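Local coordinates for protein EchA1_1 (Mycobacterium avium subsp. paratuberculosis, PDB 3R9T) that probably hydrates the double bond of enoyl-CoA thioesters in fatty acid metabolism, as a member of the enoyl-CoA hydratase/isomerase family, at residues A132-P137 with L172-A177; G149-A154 with P231-T236; E155-K160 with R178-I183. One frame throughout, in Å; residues are numbered along the deposited sequence.

The three contacts lie in one crotonase-family subunit and touch one another. Along the chain the segments run 132-137, 149-154, 155-160, 172-177, 178-183 and 231-236, so contact 3 is nested inside the loop closed by contact 2, while contact 1 alternates with both. Contacts 1 and 3 share helix 174-180 and have centres about 11 Å apart; contacts 2 and 3 share helix 149-156, with centres about 16 Å apart. The centres of contacts 1 and 2 are about 19 Å apart, yet Leu136 packs against Gly149 and Ile153. Helix 149-156 thus lies between the loop that follows strand 133-135 and helix 230-243, and contacts 2 and 3 both reach a neighbouring subunit of the trimer.

Contact 1: residues A132-P137 with L172-A177; sequences AQFGLP and LSAAAA
A chi1 of -64° sets CG of Phe134 beside its backbone N, anti to the carbonyl carbon, and the ring goes on from there to Ala174 and Ala177, while the paired register puts Phe134 and Leu172 on one face of the sheet. The two side chains start side by side, Phe134 CB lying 4.3 Å from Leu172 CB. The CD2-CE2 side of the phenyl ring then passes the first turn of helix 174-180: Phe134 CD2 comes to 4.0 Å from Ala177 CB, and Phe134 CE2 to 4.1 Å from Ala174 CA. Ala174 CA and the carbonyl oxygens of Leu172 and Ser173 all sit at the ring edge, near its plane.

The backbones pair antiparallel. Phe134 N donates to Leu172 O over 2.8 Å in an almost straight bond (174°), and Leu172 N returns a bond to Phe134 O. These bonds add strand 172-173 to the small three-stranded sheet of this crotonase-type fold, in which strand 133-135 is central and runs parallel to 111-113 on its other side. Val108, Thr117 and Ile183 also pack against Phe134.

Where the strand turns into the helix, Ser173 is the N-cap, its OG accepting from Ala176 N at 3.0 Å. The neighbouring Ala174 N makes a weak, bent hydrogen bond to Ala132 O at 3.3 Å. A water supplements it, donating to Ala132 O at 2.6 Å and accepting from Ala174 N.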
loop_
_atom_site.group_PDB
_atom_site.type_symbol
_atom_site.label_atom_id
_atom_site.label_comp_id
_atom_site.label_asym_id
_atom_site.label_seq_id
_atom_site.Cartn_x
_atom_site.Cartn_y
_atom_site.Cartn_z
ATOM N N ALA B 132 11.880 1.249 -21.767
ATOM C CA ALA B 132 11.905 0.090 -20.869
ATOM C C ALA B 132 10.531 -0.513 -20.718
ATOM O O ALA B 132 9.532 0.193 -20.709
ATOM C CB ALA B 132 12.450 0.467 -19.498
ATOM N N GLN B 133 10.518 -1.835 -20.621
ATOM C CA GLN B 133 9.329 -2.622 -20.373
ATOM C C GLN B 133 9.534 -3.460 -19.102
ATOM O O GLN B 133 10.597 -4.056 -18.897
ATOM C CB GLN B 133 9.100 -3.536 -21.574
ATOM C CG GLN B 133 7.801 -4.287 -21.550
ATOM C CD GLN B 133 7.515 -5.002 -22.865
ATOM O OE1 GLN B 133 8.176 -5.980 -23.208
ATOM N NE2 GLN B 133 6.517 -4.522 -23.597
ATOM N N PHE B 134 8.511 -3.494 -18.256
ATOM C CA PHE B 134 8.534 -4.247 -17.010
ATOM C C PHE B 134 7.520 -5.370 -17.089
ATOM O O PHE B 134 6.693 -5.394 -17.999
ATOM C CB PHE B 134 8.201 -3.340 -15.837
ATOM C CG PHE B 134 9.211 -2.253 -15.629
ATOM C CD1 PHE B 134 10.321 -2.470 -14.831
ATOM C CD2 PHE B 134 9.086 -1.038 -16.271
ATOM C CE1 PHE B 134 11.292 -1.492 -14.655
ATOM C CE2 PHE B 134 10.054 -0.038 -16.082
ATOM C CZ PHE B 134 11.149 -0.265 -15.275
ATOM N N GLY B 135 7.598 -6.301 -16.146
ATOM C CA GLY B 135 6.604 -7.384 -16.075
ATOM C C GLY B 135 7.150 -8.612 -15.387
ATOM O O GLY B 135 8.362 -8.709 -15.129
ATOM N N LEU B 136 6.242 -9.538 -15.082
ATOM C CA LEU B 136 6.569 -10.817 -14.431
ATOM C C LEU B 136 5.951 -11.960 -15.239
ATOM O O LEU B 136 4.932 -12.537 -14.851
ATOM C CB LEU B 136 6.088 -10.864 -12.980
ATOM C CG LEU B 136 6.683 -9.798 -12.048
ATOM C CD1 LEU B 136 5.922 -9.805 -10.711
ATOM C CD2 LEU B 136 8.183 -10.006 -11.872
ATOM N N PRO B 137 6.592 -12.309 -16.360
ATOM C CA PRO B 137 6.073 -13.323 -17.274
ATOM C C PRO B 137 6.320 -14.766 -16.849
ATOM O O PRO B 137 5.984 -15.685 -17.606
ATOM C CB PRO B 137 6.830 -13.013 -18.577
ATOM C CG PRO B 137 8.137 -12.517 -18.121
ATOM C CD PRO B 137 7.828 -11.692 -16.883
ATOM N N LEU B 172 4.300 -4.223 -18.704
ATOM C CA LEU B 172 3.881 -2.904 -18.241
ATOM C C LEU B 172 4.866 -1.908 -18.862
ATOM O O LEU B 172 6.077 -2.136 -18.784
ATOM C CB LEU B 172 3.985 -2.880 -16.701
ATOM C CG LEU B 172 3.422 -1.689 -15.928
ATOM C CD1 LEU B 172 1.896 -1.692 -15.921
ATOM C CD2 LEU B 172 3.955 -1.680 -14.505
ATOM N N SER B 173 4.382 -0.839 -19.506
ATOM C CA SER B 173 5.291 0.200 -20.016
ATOM C C SER B 173 5.957 0.985 -18.893
ATOM O O SER B 173 5.489 1.008 -17.761
ATOM C CB SER B 173 4.562 1.204 -20.919
ATOM O OG SER B 173 3.573 1.925 -20.202
ATOM N N ALA B 174 7.035 1.672 -19.228
ATOM C CA ALA B 174 7.700 2.547 -18.263
ATOM C C ALA B 174 6.743 3.628 -17.781
ATOM O O ALA B 174 6.662 3.911 -16.592
ATOM C CB ALA B 174 8.941 3.166 -18.869
ATOM N N ALA B 175 5.975 4.188 -18.697
ATOM C CA ALA B 175 5.011 5.200 -18.337
ATOM C C ALA B 175 3.960 4.674 -17.353
ATOM O O ALA B 175 3.650 5.335 -16.373
ATOM C CB ALA B 175 4.344 5.712 -19.579
ATOM N N ALA B 176 3.418 3.489 -17.620
ATOM C CA ALA B 176 2.391 2.923 -16.732
ATOM C C ALA B 176 3.010 2.600 -15.364
ATOM O O ALA B 176 2.382 2.821 -14.319
ATOM C CB ALA B 176 1.753 1.668 -17.344
ATOM N N ALA B 177 4.239 2.090 -15.377
ATOM C CA ALA B 177 4.952 1.821 -14.125
ATOM C C ALA B 177 5.107 3.093 -13.324
ATOM O O ALA B 177 4.891 3.096 -12.110
ATOM C CB ALA B 177 6.306 1.196 -14.393
HETATM O O HOH W 1 7.897 1.345 -22.379
#

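Contact 2: residues G149-A154 with P231-T236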
loop_
_atom_site.group_PDB
_atom_site.type_symbol
_atom_site.label_atom_id
_atom_site.label_comp_id
_atom_site.label_asym_id
_atom_site.label_seq_id
_atom_site.Cartn_x
_atom_site.Cartn_y
_atom_site.Cartn_z
ATOM N N GLY B 149 9.398 -11.227 -6.532
ATOM C CA GLY B 149 8.351 -10.519 -7.280
ATOM C C GLY B 149 6.949 -10.886 -6.809
ATOM O O GLY B 149 6.055 -10.044 -6.742
ATOM N N VAL B 150 6.742 -12.148 -6.471
ATOM C CA VAL B 150 5.389 -12.605 -6.116
ATOM C C VAL B 150 4.833 -11.898 -4.880
ATOM O O VAL B 150 3.639 -11.598 -4.835
ATOM C CB VAL B 150 5.296 -14.140 -5.907
ATOM C CG1 VAL B 150 3.856 -14.537 -5.542
ATOM C CG2 VAL B 150 5.745 -14.890 -7.148
ATOM N N PHE B 151 5.671 -11.630 -3.883
ATOM C CA PHE B 151 5.190 -10.917 -2.713
ATOM C C PHE B 151 5.522 -9.426 -2.658
ATOM O O PHE B 151 4.906 -8.711 -1.867
ATOM C CB PHE B 151 5.626 -11.621 -1.424
ATOM C CG PHE B 151 7.110 -11.589 -1.157
ATOM C CD1 PHE B 151 7.921 -12.661 -1.521
ATOM C CD2 PHE B 151 7.681 -10.510 -0.477
ATOM C CE1 PHE B 151 9.288 -12.637 -1.248
ATOM C CE2 PHE B 151 9.042 -10.486 -0.180
ATOM C CZ PHE B 151 9.840 -11.543 -0.553
ATOM N N ARG B 152 6.462 -8.933 -3.467
ATOM C CA ARG B 152 6.740 -7.500 -3.448
ATOM C C ARG B 152 5.877 -6.724 -4.415
ATOM O O ARG B 152 5.693 -5.531 -4.204
ATOM C CB ARG B 152 8.207 -7.192 -3.748
ATOM C CG ARG B 152 9.123 -7.629 -2.632
ATOM C CD ARG B 152 10.586 -7.482 -2.979
ATOM N NE ARG B 152 11.428 -7.623 -1.781
ATOM C CZ ARG B 152 12.733 -7.917 -1.795
ATOM N NH1 ARG B 152 13.387 -8.124 -2.936
ATOM N NH2 ARG B 152 13.399 -8.022 -0.652
ATOM N N ILE B 153 5.351 -7.368 -5.462
ATOM C CA ILE B 153 4.651 -6.602 -6.494
ATOM C C ILE B 153 3.403 -5.930 -5.885
ATOM O O ILE B 153 3.157 -4.730 -6.132
ATOM C CB ILE B 153 4.337 -7.420 -7.786
ATOM C CG1 ILE B 153 3.896 -6.482 -8.914
ATOM C CG2 ILE B 153 3.321 -8.478 -7.525
ATOM C CD1 ILE B 153 4.991 -5.608 -9.436
ATOM N N ALA B 154 2.677 -6.648 -5.031
ATOM C CA ALA B 154 1.486 -6.074 -4.420
ATOM C C ALA B 154 1.799 -5.146 -3.261
ATOM O O ALA B 154 0.909 -4.454 -2.766
ATOM C CB ALA B 154 0.506 -7.164 -3.973
ATOM N N PRO B 231 8.503 -14.148 5.810
ATOM C CA PRO B 231 7.425 -15.074 5.456
ATOM C C PRO B 231 7.239 -15.204 3.947
ATOM O O PRO B 231 6.987 -16.298 3.465
ATOM C CB PRO B 231 6.190 -14.461 6.128
ATOM C CG PRO B 231 6.760 -13.666 7.264
ATOM C CD PRO B 231 8.032 -13.092 6.719
ATOM N N GLY B 232 7.380 -14.099 3.227
ATOM C CA GLY B 232 7.330 -14.113 1.767
ATOM C C GLY B 232 8.391 -14.996 1.153
ATOM O O GLY B 232 8.095 -15.781 0.250
ATOM N N TRP B 233 9.630 -14.862 1.631
ATOM C CA TRP B 233 10.713 -15.721 1.149
ATOM C C TRP B 233 10.438 -17.184 1.454
ATOM O O TRP B 233 10.644 -18.049 0.605
ATOM C CB TRP B 233 12.056 -15.316 1.737
ATOM C CG TRP B 233 12.599 -14.024 1.172
ATOM C CD1 TRP B 233 12.914 -12.894 1.884
ATOM C CD2 TRP B 233 12.904 -13.723 -0.205
ATOM N NE1 TRP B 233 13.373 -11.918 1.043
ATOM C CE2 TRP B 233 13.388 -12.397 -0.239
ATOM C CE3 TRP B 233 12.806 -14.434 -1.409
ATOM C CZ2 TRP B 233 13.779 -11.764 -1.423
ATOM C CZ3 TRP B 233 13.196 -13.795 -2.597
ATOM C CH2 TRP B 233 13.663 -12.471 -2.590
ATOM N N ASP B 234 10.024 -17.454 2.685
ATOM C CA ASP B 234 9.708 -18.814 3.110
ATOM C C ASP B 234 8.612 -19.439 2.236
ATOM O O ASP B 234 8.768 -20.578 1.778
ATOM C CB ASP B 234 9.276 -18.818 4.572
ATOM C CG ASP B 234 10.416 -18.531 5.532
ATOM O OD1 ASP B 234 11.590 -18.483 5.105
ATOM O OD2 ASP B 234 10.120 -18.352 6.732
ATOM N N ARG B 235 7.527 -18.692 1.989
ATOM C CA ARG B 235 6.419 -19.184 1.127
ATOM C C ARG B 235 6.862 -19.380 -0.301
ATOM O O ARG B 235 6.494 -20.359 -0.930
ATOM C CB ARG B 235 5.199 -18.270 1.172
ATOM C CG ARG B 235 4.491 -18.333 2.488
ATOM C CD ARG B 235 3.244 -17.491 2.501
ATOM N NE ARG B 235 2.750 -17.410 3.867
ATOM C CZ ARG B 235 2.773 -16.324 4.637
ATOM N NH1 ARG B 235 3.209 -15.160 4.167
ATOM N NH2 ARG B 235 2.322 -16.395 5.887
ATOM N N THR B 236 7.674 -18.460 -0.810
ATOM C CA THR B 236 8.213 -18.586 -2.165
ATOM C C THR B 236 9.076 -19.838 -2.331
ATOM O O THR B 236 8.910 -20.599 -3.289
ATOM C CB THR B 236 9.028 -17.335 -2.550
ATOM O OG1 THR B 236 8.174 -16.178 -2.508
ATOM C CG2 THR B 236 9.663 -17.502 -3.951
HETATM O O HOH W 2 8.882 -14.176 -4.627
#
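The Phe151 ring has Gly232 on one face and Trp233 and Thr236 at its edge. Gly232 CA stands 3.6 Å above the plane of the Phe151 ring, shifted toward the rim, in a CH-pi contact. In the plane, Thr236 OG1 lies beside CD1 and CE1, while Phe151 CZ points over the centre of one face of the Trp233 indole, 3.7 Å from Trp233 CE2. The result is a T-shaped pair, the phenyl centroid 5.0 Å from that of the five-membered ring and the planes at 85°. Arg152 brings its guanidinium nearly perpendicular to the indole; Trp233 CZ2 sits over a guanidinium face, 3.8 Å from Arg152 NH2. That charged group is held by a salt bridge to Asp229 and a bond to the carbonyl of Val96, and Arg97 makes a cation-pi contact with Trp233.

Phe151 CG lies between the backbone N and the carbonyl carbon (chi1 68°), and with no side chain on Gly232 the ring rests directly on the helix backbone. Gly232 O accepts from Thr236 N and, at 2.8 Å, from Thr236 OG1, the two donors reaching it from opposite faces of its plane. A water donates to Thr236 OG1 at 3.0 Å and accepts a weak bond from Val150 N.

Ile217 of a second subunit packs on Val150, Phe151 and Thr236. The axes of the two short segments approach to 9.5 Å, their N-to-C directions 140° apart. This is helix-helix packing in the crotonase-type fold, beside the benzoic acid pocket lined by Ala146, which touches Thr236, and by Met240 of helix 230-243.

Contact 3: residues E155-K160 with R178-I183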
loop_
_atom_site.group_PDB
_atom_site.type_symbol
_atom_site.label_atom_id
_atom_site.label_comp_id
_atom_site.label_asym_id
_atom_site.label_seq_id
_atom_site.Cartn_x
_atom_site.Cartn_y
_atom_site.Cartn_z
ATOM N N GLU B 155 3.050 -5.139 -2.830
ATOM C CA GLU B 155 3.518 -4.172 -1.835
ATOM C C GLU B 155 3.851 -2.801 -2.430
ATOM O O GLU B 155 3.891 -1.798 -1.706
ATOM C CB GLU B 155 4.744 -4.726 -1.144
ATOM C CG GLU B 155 4.402 -5.884 -0.243
ATOM C CD GLU B 155 5.596 -6.547 0.411
ATOM O OE1 GLU B 155 6.751 -6.244 0.036
ATOM O OE2 GLU B 155 5.363 -7.413 1.296
ATOM N N GLN B 156 4.094 -2.764 -3.734
ATOM C CA GLN B 156 4.580 -1.550 -4.382
ATOM C C GLN B 156 3.671 -0.973 -5.454
ATOM O O GLN B 156 3.920 0.125 -5.933
ATOM C CB GLN B 156 5.968 -1.801 -4.939
ATOM C CG GLN B 156 6.913 -2.293 -3.865
ATOM C CD GLN B 156 8.351 -2.340 -4.304
ATOM O OE1 GLN B 156 8.748 -1.643 -5.243
ATOM N NE2 GLN B 156 9.153 -3.170 -3.637
ATOM N N LEU B 157 2.646 -1.727 -5.831
ATOM C CA LEU B 157 1.626 -1.311 -6.775
ATOM C C LEU B 157 0.278 -1.538 -6.114
ATOM O O LEU B 157 0.172 -2.378 -5.221
ATOM C CB LEU B 157 1.702 -2.183 -8.034
ATOM C CG LEU B 157 2.634 -1.851 -9.190
ATOM C CD1 LEU B 157 2.521 -2.904 -10.269
ATOM C CD2 LEU B 157 2.245 -0.535 -9.782
ATOM N N PRO B 158 -0.767 -0.815 -6.538
ATOM C CA PRO B 158 -2.089 -1.101 -6.000
ATOM C C PRO B 158 -2.426 -2.571 -6.154
ATOM O O PRO B 158 -2.112 -3.204 -7.157
ATOM C CB PRO B 158 -3.009 -0.246 -6.860
ATOM C CG PRO B 158 -2.161 0.898 -7.248
ATOM C CD PRO B 158 -0.814 0.298 -7.502
ATOM N N ARG B 159 -3.064 -3.116 -5.143
ATOM C CA ARG B 159 -3.286 -4.539 -5.105
ATOM C C ARG B 159 -3.874 -5.111 -6.391
ATOM O O ARG B 159 -3.339 -6.074 -6.926
ATOM C CB ARG B 159 -4.183 -4.871 -3.929
ATOM C CG ARG B 159 -4.862 -6.205 -4.011
ATOM C CD ARG B 159 -3.895 -7.310 -3.777
ATOM N NE ARG B 159 -3.484 -7.377 -2.381
ATOM C CZ ARG B 159 -2.680 -8.310 -1.882
ATOM N NH1 ARG B 159 -2.186 -9.260 -2.671
ATOM N NH2 ARG B 159 -2.364 -8.295 -0.591
ATOM N N LYS B 160 -4.972 -4.560 -6.878
ATOM C CA LYS B 160 -5.586 -5.111 -8.086
ATOM C C LYS B 160 -4.674 -4.997 -9.313
ATOM O O LYS B 160 -4.618 -5.909 -10.130
ATOM C CB LYS B 160 -6.944 -4.448 -8.372
ATOM C CG LYS B 160 -8.140 -5.305 -8.010
ATOM C CD LYS B 160 -8.204 -5.640 -6.553
ATOM C CE LYS B 160 -9.470 -6.424 -6.261
ATOM N NZ LYS B 160 -9.487 -6.878 -4.854
ATOM N N ARG B 178 5.452 4.187 -13.996
ATOM C CA ARG B 178 5.598 5.460 -13.314
ATOM C C ARG B 178 4.262 5.973 -12.791
ATOM O O ARG B 178 4.198 6.494 -11.685
ATOM C CB ARG B 178 6.240 6.503 -14.231
ATOM C CG ARG B 178 6.727 7.738 -13.505
ATOM C CD ARG B 178 6.296 9.003 -14.186
ATOM N NE ARG B 178 4.841 9.108 -14.266
ATOM C CZ ARG B 178 4.056 9.758 -13.411
ATOM N NH1 ARG B 178 4.549 10.399 -12.353
ATOM N NH2 ARG B 178 2.749 9.767 -13.624
ATOM N N ASP B 179 3.198 5.821 -13.573
ATOM C CA ASP B 179 1.881 6.304 -13.164
ATOM C C ASP B 179 1.394 5.645 -11.888
ATOM O O ASP B 179 0.689 6.275 -11.094
ATOM C CB ASP B 179 0.835 6.031 -14.251
ATOM C CG ASP B 179 1.062 6.835 -15.514
ATOM O OD1 ASP B 179 1.805 7.832 -15.494
ATOM O OD2 ASP B 179 0.478 6.455 -16.557
ATOM N N TRP B 180 1.722 4.376 -11.711
ATOM C CA TRP B 180 1.214 3.616 -10.569
ATOM C C TRP B 180 2.070 3.881 -9.332
ATOM O O TRP B 180 1.676 3.565 -8.207
ATOM C CB TRP B 180 1.097 2.122 -10.900
ATOM C CG TRP B 180 -0.069 1.819 -11.836
ATOM C CD1 TRP B 180 -0.016 1.241 -13.085
ATOM C CD2 TRP B 180 -1.446 2.123 -11.596
ATOM N NE1 TRP B 180 -1.280 1.165 -13.620
ATOM C CE2 TRP B 180 -2.171 1.709 -12.731
ATOM C CE3 TRP B 180 -2.132 2.725 -10.538
ATOM C CZ2 TRP B 180 -3.547 1.866 -12.827
ATOM C CZ3 TRP B 180 -3.497 2.883 -10.636
ATOM C CH2 TRP B 180 -4.191 2.448 -11.771
ATOM N N GLY B 181 3.237 4.481 -9.539
ATOM C CA GLY B 181 4.138 4.829 -8.424
ATOM C C GLY B 181 5.181 3.766 -8.177
ATOM O O GLY B 181 5.928 3.776 -7.193
ATOM N N LEU B 182 5.266 2.856 -9.119
ATOM C CA LEU B 182 6.265 1.802 -9.087
ATOM C C LEU B 182 7.738 2.109 -9.469
ATOM O O LEU B 182 8.689 1.417 -9.041
ATOM C CB LEU B 182 5.805 0.756 -10.056
ATOM C CG LEU B 182 6.767 -0.415 -10.224
ATOM C CD1 LEU B 182 6.890 -1.181 -8.875
ATOM C CD2 LEU B 182 6.332 -1.343 -11.348
ATOM N N ILE B 183 7.912 3.022 -10.401
ATOM C CA ILE B 183 9.216 3.598 -10.671
ATOM C C ILE B 183 9.026 5.073 -10.405
ATOM O O ILE B 183 7.881 5.559 -10.304
ATOM C CB ILE B 183 9.727 3.310 -12.091
ATOM C CG1 ILE B 183 8.871 4.021 -13.145
ATOM C CG2 ILE B 183 9.807 1.782 -12.329
ATOM C CD1 ILE B 183 9.492 3.965 -14.545
HETATM O O HOH W 3 6.077 1.801 -5.312
HETATM O O HOH W 4 1.850 2.049 -6.235
#
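Gln156 and Leu182 mark the closest backbone approach, their CA atoms 6.0 Å apart, where the end of helix 149-156 meets the Schellman motif that closes helix 174-180 at Gly181 (phi 95°). The Pro158 ring crosses Trp180 at about a right angle, its CG 3.8 Å from Trp180 CE3. The Leu157 side chain lies near Trp180 and Leu182, its CG 4.2 Å from Leu182 CB, though the placing of its CD2 is doubtful. Leu182 crosses Gln156 at about a right angle, and its CD1 touches Gln156 CB at 4.1 Å.

The amide of Gln156 is engaged outside these segments: NE2 donates to Leu121 O, and OE1 accepts from Lys160 of the third subunit. Lys160 makes the matching bond to Gln156 of the second subunit, consistent with a link repeated around the trimer.

No direct hydrogen bond crosses the contact; two waters do the bridging. One donates to Gln156 O and, at 2.7 Å, to Gly181 O. The other donates to Gln156 O at 2.8 Å and to Trp180 O. The direct side-chain contacts are largely between apolar groups, while backbone carbonyls that can only accept, those of Gln156, Trp180 and Gly181, are joined by waters that donate to both sides.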